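Local coordinates for cell wall surface anchor family protein (Streptococcus pneumoniae, PDB 4OQ1) that probably attaches the pilus to the bacterial cell wall, serving as an ancillary pilin containing immunoglobulin-like CnaB domains, at residues Lys169-Ser172 with Val177-Ala180; Val151-Val156 with Tyr218-Val223. The protein carries 3 engineered substitutions. One frame throughout, in Å; residues are numbered along the deposited sequence.

Contact 1: residues Lys169-Ser172 with Val177-Ala180; sequences KLVS and VSAA. Engineered in segment 177-180: Ala179 (natural residue Glu), Ala180 (natural residue Lys).
Strands 169-172 and 177-180 approach to 5.1 Å between their axes, but run at 96° to each other, so they meet at one end instead of lying side by side. The meeting point is Ser172, paired with Ala180 as an antiparallel hydrogen-bonded pair. Ser172 N gives a bond of 2.9 Å to Ala180 O, nearly straight out from the carbonyl. The return bond comes one residue early: Ala179 N reaches Ser172 O at 2.7 Å, tilted 28° from the carbonyl plane. With Ala179 in a helix-like backbone conformation and Ala180 extended, this is a beta bulge, which turns the second strand away. Val171 CA adds a CH...O contact of 3.1 Å to Ala180 O.

The side chains meet in two places. Val171 CG2 packs against the hydroxyl end of Ser178, 3.4 Å from Ser178 OG, which is hydrogen-bonded to Arg219. The Ser172 hydroxyl is folded back over its own backbone (chi1 56°), 3.7 Å from Ala180 CB on the same face of the sheet; Ala179 and Ala180 are both engineered.

Strand 167-174 thus has strand 177-185 hairpinned along one edge, where Leu170 also bonds to Val182, while its backbone pairs with strand 216-224 through Lys169 and Val171; the side chain of Leu170 leaves away from 177-180, and its end packs on Phe220 of strand 216-224.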
ATOM      1  N   LYS A 169       6.112  -0.132   1.703  1.00 20.61           N
ATOM      2  CA  LYS A 169       5.302  -1.248   2.168  1.00 17.81           C
ATOM      3  C   LYS A 169       5.032  -1.048   3.627  1.00 17.16           C
ATOM      4  O   LYS A 169       5.788  -0.400   4.394  1.00 17.40           O
ATOM      5  CB  LYS A 169       6.006  -2.607   1.930  1.00 22.03           C
ATOM      6  CG  LYS A 169       6.067  -3.011   0.480  1.00 27.65           C
ATOM      7  CD  LYS A 169       6.733  -4.380   0.332  1.00 30.89           C
ATOM      8  CE  LYS A 169       7.141  -4.784  -1.075  1.00 39.33           C
ATOM      9  NZ  LYS A 169       6.039  -4.786  -2.085  1.00 42.96           N
ATOM     10  N   LEU A 170       3.858  -1.512   4.034  1.00 20.09           N
ATOM     11  CA  LEU A 170       3.384  -1.444   5.393  1.00 16.76           C
ATOM     12  C   LEU A 170       3.454  -2.827   6.058  1.00 17.72           C
ATOM     13  O   LEU A 170       2.899  -3.763   5.583  1.00 17.78           O
ATOM     14  CB  LEU A 170       1.977  -1.007   5.332  1.00 20.32           C
ATOM     15  CG  LEU A 170       1.208  -0.896   6.630  1.00 18.73           C
ATOM     16  CD1 LEU A 170       1.867   0.176   7.485  1.00 18.82           C
ATOM     17  CD2 LEU A 170      -0.255  -0.510   6.303  1.00 20.93           C
ATOM     18  N   VAL A 171       4.130  -2.904   7.186  1.00 18.73           N
ATOM     19  CA  VAL A 171       4.274  -4.075   7.960  1.00 19.66           C
ATOM     20  C   VAL A 171       3.896  -3.775   9.444  1.00 21.88           C
ATOM     21  O   VAL A 171       3.972  -2.642   9.907  1.00 21.46           O
ATOM     22  CB  VAL A 171       5.717  -4.613   7.963  1.00 18.88           C
ATOM     23  CG1 VAL A 171       6.170  -4.852   6.541  1.00 19.73           C
ATOM     24  CG2 VAL A 171       6.670  -3.696   8.744  1.00 20.18           C
ATOM     25  N   SER A 172       3.346  -4.766  10.121  1.00 20.67           N
ATOM     26  CA  SER A 172       3.019  -4.647  11.541  1.00 20.99           C
ATOM     27  C   SER A 172       4.289  -5.092  12.237  1.00 22.38           C
ATOM     28  O   SER A 172       5.115  -5.780  11.663  1.00 21.97           O
ATOM     29  CB  SER A 172       1.855  -5.568  11.941  1.00 24.92           C
ATOM     30  OG  SER A 172       2.150  -6.914  11.601  1.00 24.88           O
ATOM     31  N   VAL A 177      10.023  -6.502  15.698  1.00 40.22           N
ATOM     32  CA  VAL A 177      10.320  -7.223  14.471  1.00 34.81           C
ATOM     33  C   VAL A 177       9.168  -6.929  13.526  1.00 26.48           C
ATOM     34  O   VAL A 177       8.044  -6.884  13.982  1.00 29.86           O
ATOM     35  CB  VAL A 177      10.328  -8.705  14.796  1.00 30.83           C
ATOM     36  CG1 VAL A 177      10.173  -9.563  13.544  1.00 32.79           C
ATOM     37  CG2 VAL A 177      11.512  -9.062  15.683  1.00 34.18           C
ATOM     38  N   SER A 178       9.446  -6.782  12.262  1.00 28.25           N
ATOM     39  CA  SER A 178       8.418  -6.719  11.203  1.00 27.39           C
ATOM     40  C   SER A 178       7.660  -8.056  11.125  1.00 28.84           C
ATOM     41  O   SER A 178       8.136  -9.103  10.583  1.00 28.17           O
ATOM     42  CB  SER A 178       9.053  -6.340   9.860  1.00 31.70           C
ATOM     43  OG  SER A 178       9.565  -4.993   9.945  1.00 36.55           O
ATOM     44  N   ALA A 179       6.514  -8.074  11.759  1.00 27.59           N
ATOM     45  CA  ALA A 179       5.835  -9.357  11.935  1.00 26.61           C
ATOM     46  C   ALA A 179       5.057  -9.868  10.694  1.00 25.93           C
ATOM     47  O   ALA A 179       4.909 -11.056  10.467  1.00 25.81           O
ATOM     48  CB  ALA A 179       4.904  -9.255  13.125  1.00 24.71           C
ATOM     49  N   ALA A 180       4.490  -8.964   9.924  1.00 22.37           N
ATOM     50  CA  ALA A 180       3.713  -9.384   8.801  1.00 21.31           C
ATOM     51  C   ALA A 180       3.531  -8.250   7.877  1.00 20.65           C
ATOM     52  O   ALA A 180       3.398  -7.072   8.329  1.00 20.50           O
ATOM     53  CB  ALA A 180       2.335  -9.781   9.277  1.00 21.28           C
TER

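Contact 2: residues Val151-Val156 with Tyr218-Val223; sequences VKLIKV and YRFKEV
Lys155 NZ, the nitrogen covalently joined to Asn252 CG, lies 4.0 Å from Glu222 OE2 and makes a weak hydrogen bond of 3.3 Å to Val156 O, nearly straight at 165°. The acid approaches the lysine mainly through carbon: Lys155 CE is 3.4 Å from Glu222 OE2, and the other carboxylate oxygen is only slightly farther from that carbon. The two side chains cross at about a right angle. Glu222 runs out extended from its strand, CG anti to the backbone N (chi1 -172°), whereas the lysine is bent at chi2 and chi4, which brings its end round beside the carboxylate. Phe168 and Val166 pack against Glu222, and Leu163, Thr202 and Val250 against Lys155.

Farther along, the contact is apolar. Leu153 lays its CD1 methyl over one face of the Phe220 ring, 3.9 Å from the centroid, a CH-pi contact 28° off the ring normal; the same methyl is 3.6 Å from Phe220 CG. Val151 CG2 comes in obliquely, 4.2 Å from Phe220 CE2. Ile248 also touches the ring, and Val250 touches Leu153.

The strand axes stay 10.4 Å apart, a spacing bridged by side chains: strands 150-157 and 216-224 belong to facing sheets of a sandwich, and these residues contribute to its core.

Many CnaB domains of Gram-positive surface proteins carry a spontaneously formed Lys-Asn isopeptide bond, whose formation a nearby Glu or Asp promotes. Glu222, brought in from the opposing sheet, is placed consistently with that role, and the bond itself ties strand 150-157 covalently to strand 246-254.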
ATOM      1  N   VAL A 151      -4.240   6.845   9.575  1.00 21.26           N
ATOM      2  CA  VAL A 151      -2.807   7.277   9.548  1.00 21.93           C
ATOM      3  C   VAL A 151      -2.461   7.864   8.225  1.00 22.15           C
ATOM      4  O   VAL A 151      -2.933   7.409   7.180  1.00 21.69           O
ATOM      5  CB  VAL A 151      -1.826   6.188  10.034  1.00 24.34           C
ATOM      6  CG1 VAL A 151      -2.078   4.912   9.362  1.00 25.04           C
ATOM      7  CG2 VAL A 151      -0.371   6.659   9.820  1.00 22.28           C
ATOM      8  N   LYS A 152      -1.700   8.976   8.289  1.00 23.35           N
ATOM      9  CA  LYS A 152      -1.343   9.755   7.161  1.00 24.99           C
ATOM     10  C   LYS A 152       0.172   9.869   7.142  1.00 20.55           C
ATOM     11  O   LYS A 152       0.821  10.280   8.131  1.00 23.18           O
ATOM     12  CB  LYS A 152      -2.041  11.146   7.141  1.00 23.69           C
ATOM     13  CG  LYS A 152      -1.690  11.920   5.919  1.00 26.50           C
ATOM     14  CD  LYS A 152      -2.132  13.369   5.884  1.00 32.16           C
ATOM     15  CE  LYS A 152      -3.617  13.542   6.184  1.00 38.14           C
ATOM     16  NZ  LYS A 152      -4.035  14.977   6.238  1.00 43.14           N
ATOM     17  N   LEU A 153       0.757   9.425   6.037  1.00 22.55           N
ATOM     18  CA  LEU A 153       2.185   9.576   5.785  1.00 18.43           C
ATOM     19  C   LEU A 153       2.398  10.745   4.835  1.00 18.84           C
ATOM     20  O   LEU A 153       1.745  10.837   3.774  1.00 22.54           O
ATOM     21  CB  LEU A 153       2.820   8.268   5.273  1.00 18.38           C
ATOM     22  CG  LEU A 153       4.343   8.261   5.038  1.00 16.72           C
ATOM     23  CD1 LEU A 153       4.876   6.814   5.133  1.00 16.58           C
ATOM     24  CD2 LEU A 153       4.561   8.865   3.694  1.00 20.58           C
ATOM     25  N   ILE A 154       3.306  11.641   5.239  1.00 17.70           N
ATOM     26  CA  ILE A 154       3.692  12.796   4.439  1.00 22.45           C
ATOM     27  C   ILE A 154       5.166  12.645   4.040  1.00 17.14           C
ATOM     28  O   ILE A 154       6.033  12.578   4.886  1.00 15.29           O
ATOM     29  CB  ILE A 154       3.529  14.153   5.158  1.00 23.03           C
ATOM     30  CG1 ILE A 154       2.065  14.370   5.528  1.00 26.08           C
ATOM     31  CG2 ILE A 154       3.943  15.224   4.162  1.00 27.81           C
ATOM     32  CD1 ILE A 154       1.793  15.675   6.235  1.00 25.72           C
ATOM     33  N   LYS A 155       5.386  12.579   2.736  1.00 16.04           N
ATOM     34  CA  LYS A 155       6.692  12.434   2.143  1.00 18.57           C
ATOM     35  C   LYS A 155       7.176  13.734   1.531  1.00 18.00           C
ATOM     36  O   LYS A 155       6.587  14.273   0.655  1.00 18.83           O
ATOM     37  CB  LYS A 155       6.672  11.338   1.089  1.00 19.66           C
ATOM     38  CG  LYS A 155       8.024  10.898   0.594  1.00 23.13           C
ATOM     39  CD  LYS A 155       8.981  10.452   1.675  1.00 28.69           C
ATOM     40  CE  LYS A 155      10.327  10.005   1.123  1.00 31.39           C
ATOM     41  NZ  LYS A 155      11.368  11.052   0.912  1.00 39.01           N
ATOM     42  N   VAL A 156       8.299  14.188   2.013  1.00 15.27           N
ATOM     43  CA  VAL A 156       8.918  15.422   1.585  1.00 17.32           C
ATOM     44  C   VAL A 156      10.413  15.292   1.258  1.00 17.79           C
ATOM     45  O   VAL A 156      11.119  14.307   1.661  1.00 16.66           O
ATOM     46  CB  VAL A 156       8.742  16.549   2.622  1.00 17.11           C
ATOM     47  CG1 VAL A 156       7.284  16.986   2.796  1.00 20.68           C
ATOM     48  CG2 VAL A 156       9.392  16.238   3.966  1.00 18.12           C
ATOM     49  N   TYR A 218       3.131  -0.290  13.871  1.00 19.89           N
ATOM     50  CA  TYR A 218       3.320  -0.466  12.418  1.00 18.35           C
ATOM     51  C   TYR A 218       4.637   0.216  11.993  1.00 17.62           C
ATOM     52  O   TYR A 218       5.160   1.046  12.696  1.00 17.07           O
ATOM     53  CB  TYR A 218       2.117   0.121  11.590  1.00 18.67           C
ATOM     54  CG  TYR A 218       0.851  -0.639  11.841  1.00 18.40           C
ATOM     55  CD1 TYR A 218       0.001  -0.236  12.869  1.00 20.07           C
ATOM     56  CD2 TYR A 218       0.549  -1.792  11.137  1.00 19.61           C
ATOM     57  CE1 TYR A 218      -1.132  -0.937  13.152  1.00 20.37           C
ATOM     58  CE2 TYR A 218      -0.579  -2.558  11.434  1.00 21.65           C
ATOM     59  CZ  TYR A 218      -1.445  -2.103  12.441  1.00 20.96           C
ATOM     60  OH  TYR A 218      -2.626  -2.808  12.706  1.00 20.96           O
ATOM     61  N   ARG A 219       5.047  -0.104  10.764  1.00 18.73           N
ATOM     62  CA  ARG A 219       6.250   0.458  10.150  1.00 18.69           C
ATOM     63  C   ARG A 219       5.985   0.615   8.643  1.00 18.64           C
ATOM     64  O   ARG A 219       5.522  -0.338   7.984  1.00 17.89           O
ATOM     65  CB  ARG A 219       7.288  -0.552  10.411  1.00 23.70           C
ATOM     66  CG  ARG A 219       8.675  -0.303   9.972  1.00 28.48           C
ATOM     67  CD  ARG A 219       9.473  -1.380  10.741  1.00 28.83           C
ATOM     68  NE  ARG A 219       9.741  -1.135  12.158  1.00 26.07           N
ATOM     69  CZ  ARG A 219      10.301  -2.050  12.964  1.00 28.62           C
ATOM     70  NH1 ARG A 219      10.530  -3.262  12.539  1.00 31.38           N
ATOM     71  NH2 ARG A 219      10.545  -1.814  14.227  1.00 33.19           N
ATOM     72  N   PHE A 220       6.254   1.832   8.141  1.00 18.09           N
ATOM     73  CA  PHE A 220       6.249   2.097   6.728  1.00 19.50           C
ATOM     74  C   PHE A 220       7.716   1.993   6.199  1.00 20.70           C
ATOM     75  O   PHE A 220       8.584   2.709   6.687  1.00 19.75           O
ATOM     76  CB  PHE A 220       5.678   3.479   6.435  1.00 19.49           C
ATOM     77  CG  PHE A 220       4.229   3.581   6.517  1.00 18.97           C
ATOM     78  CD1 PHE A 220       3.457   3.535   5.372  1.00 19.83           C
ATOM     79  CD2 PHE A 220       3.600   3.917   7.722  1.00 22.12           C
ATOM     80  CE1 PHE A 220       2.076   3.689   5.444  1.00 22.86           C
ATOM     81  CE2 PHE A 220       2.219   4.097   7.776  1.00 21.36           C
ATOM     82  CZ  PHE A 220       1.469   3.967   6.643  1.00 20.48           C
ATOM     83  N   LYS A 221       7.978   1.053   5.278  1.00 16.21           N
ATOM     84  CA  LYS A 221       9.287   0.850   4.725  1.00 19.48           C
ATOM     85  C   LYS A 221       9.422   1.381   3.362  1.00 16.05           C
ATOM     86  O   LYS A 221       8.619   1.067   2.498  1.00 16.73           O
ATOM     87  CB  LYS A 221       9.642  -0.648   4.689  1.00 21.62           C
ATOM     88  CG  LYS A 221       9.289  -1.412   5.921  1.00 28.86           C
ATOM     89  CD  LYS A 221       9.653  -2.881   5.738  1.00 30.84           C
ATOM     90  CE  LYS A 221      11.134  -3.161   5.627  1.00 29.54           C
ATOM     91  NZ  LYS A 221      11.731  -2.915   6.964  1.00 28.48           N
ATOM     92  N   GLU A 222      10.430   2.228   3.145  1.00 19.51           N
ATOM     93  CA  GLU A 222      10.558   2.933   1.841  1.00 17.93           C
ATOM     94  C   GLU A 222      11.251   2.068   0.774  1.00 18.34           C
ATOM     95  O   GLU A 222      12.417   2.288   0.433  1.00 21.25           O
ATOM     96  CB  GLU A 222      11.294   4.255   2.008  1.00 17.37           C
ATOM     97  CG  GLU A 222      11.271   5.087   0.770  1.00 21.45           C
ATOM     98  CD  GLU A 222      11.720   6.540   1.000  1.00 19.72           C
ATOM     99  OE1 GLU A 222      11.904   6.949   2.140  1.00 17.65           O
ATOM    100  OE2 GLU A 222      11.954   7.218  -0.023  1.00 21.38           O
ATOM    101  N   VAL A 223      10.517   1.122   0.228  1.00 18.64           N
ATOM    102  CA  VAL A 223      11.041   0.142  -0.687  1.00 22.28           C
ATOM    103  C   VAL A 223      11.300   0.680  -2.062  1.00 22.23           C
ATOM    104  O   VAL A 223      12.147   0.133  -2.746  1.00 20.24           O
ATOM    105  CB  VAL A 223      10.115  -1.121  -0.792  1.00 21.45           C
ATOM    106  CG1 VAL A 223      10.172  -1.853   0.526  1.00 24.27           C
ATOM    107  CG2 VAL A 223       8.694  -0.742  -1.260  1.00 23.35           C
TER

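How the contacts relate
Contacts 1 and 2 have centres 12 Å apart, and strand 216-224 of contact 2 lies next to strand 167-174 of contact 1 in the same sheet. Lys169 O lies 2.8 Å from Lys221 N and Val171 O 2.9 Å from Arg219 N, both probable hydrogen bonds. Alternation along strand 216-224 separates the two contacts: Arg219 reaches the hairpin at Ser178, while Phe220 and Glu222 enter the core of contact 2. Leu170 packs its side chain on Phe220, and its CD1 lies 3.7 Å from Arg219 O, also as packing. The hairpin carries the sheet on past the strand that presents Glu222 to the isopeptide bond; the contact 1 atom nearest Lys155 NZ is Lys169 N, at 12.4 Å.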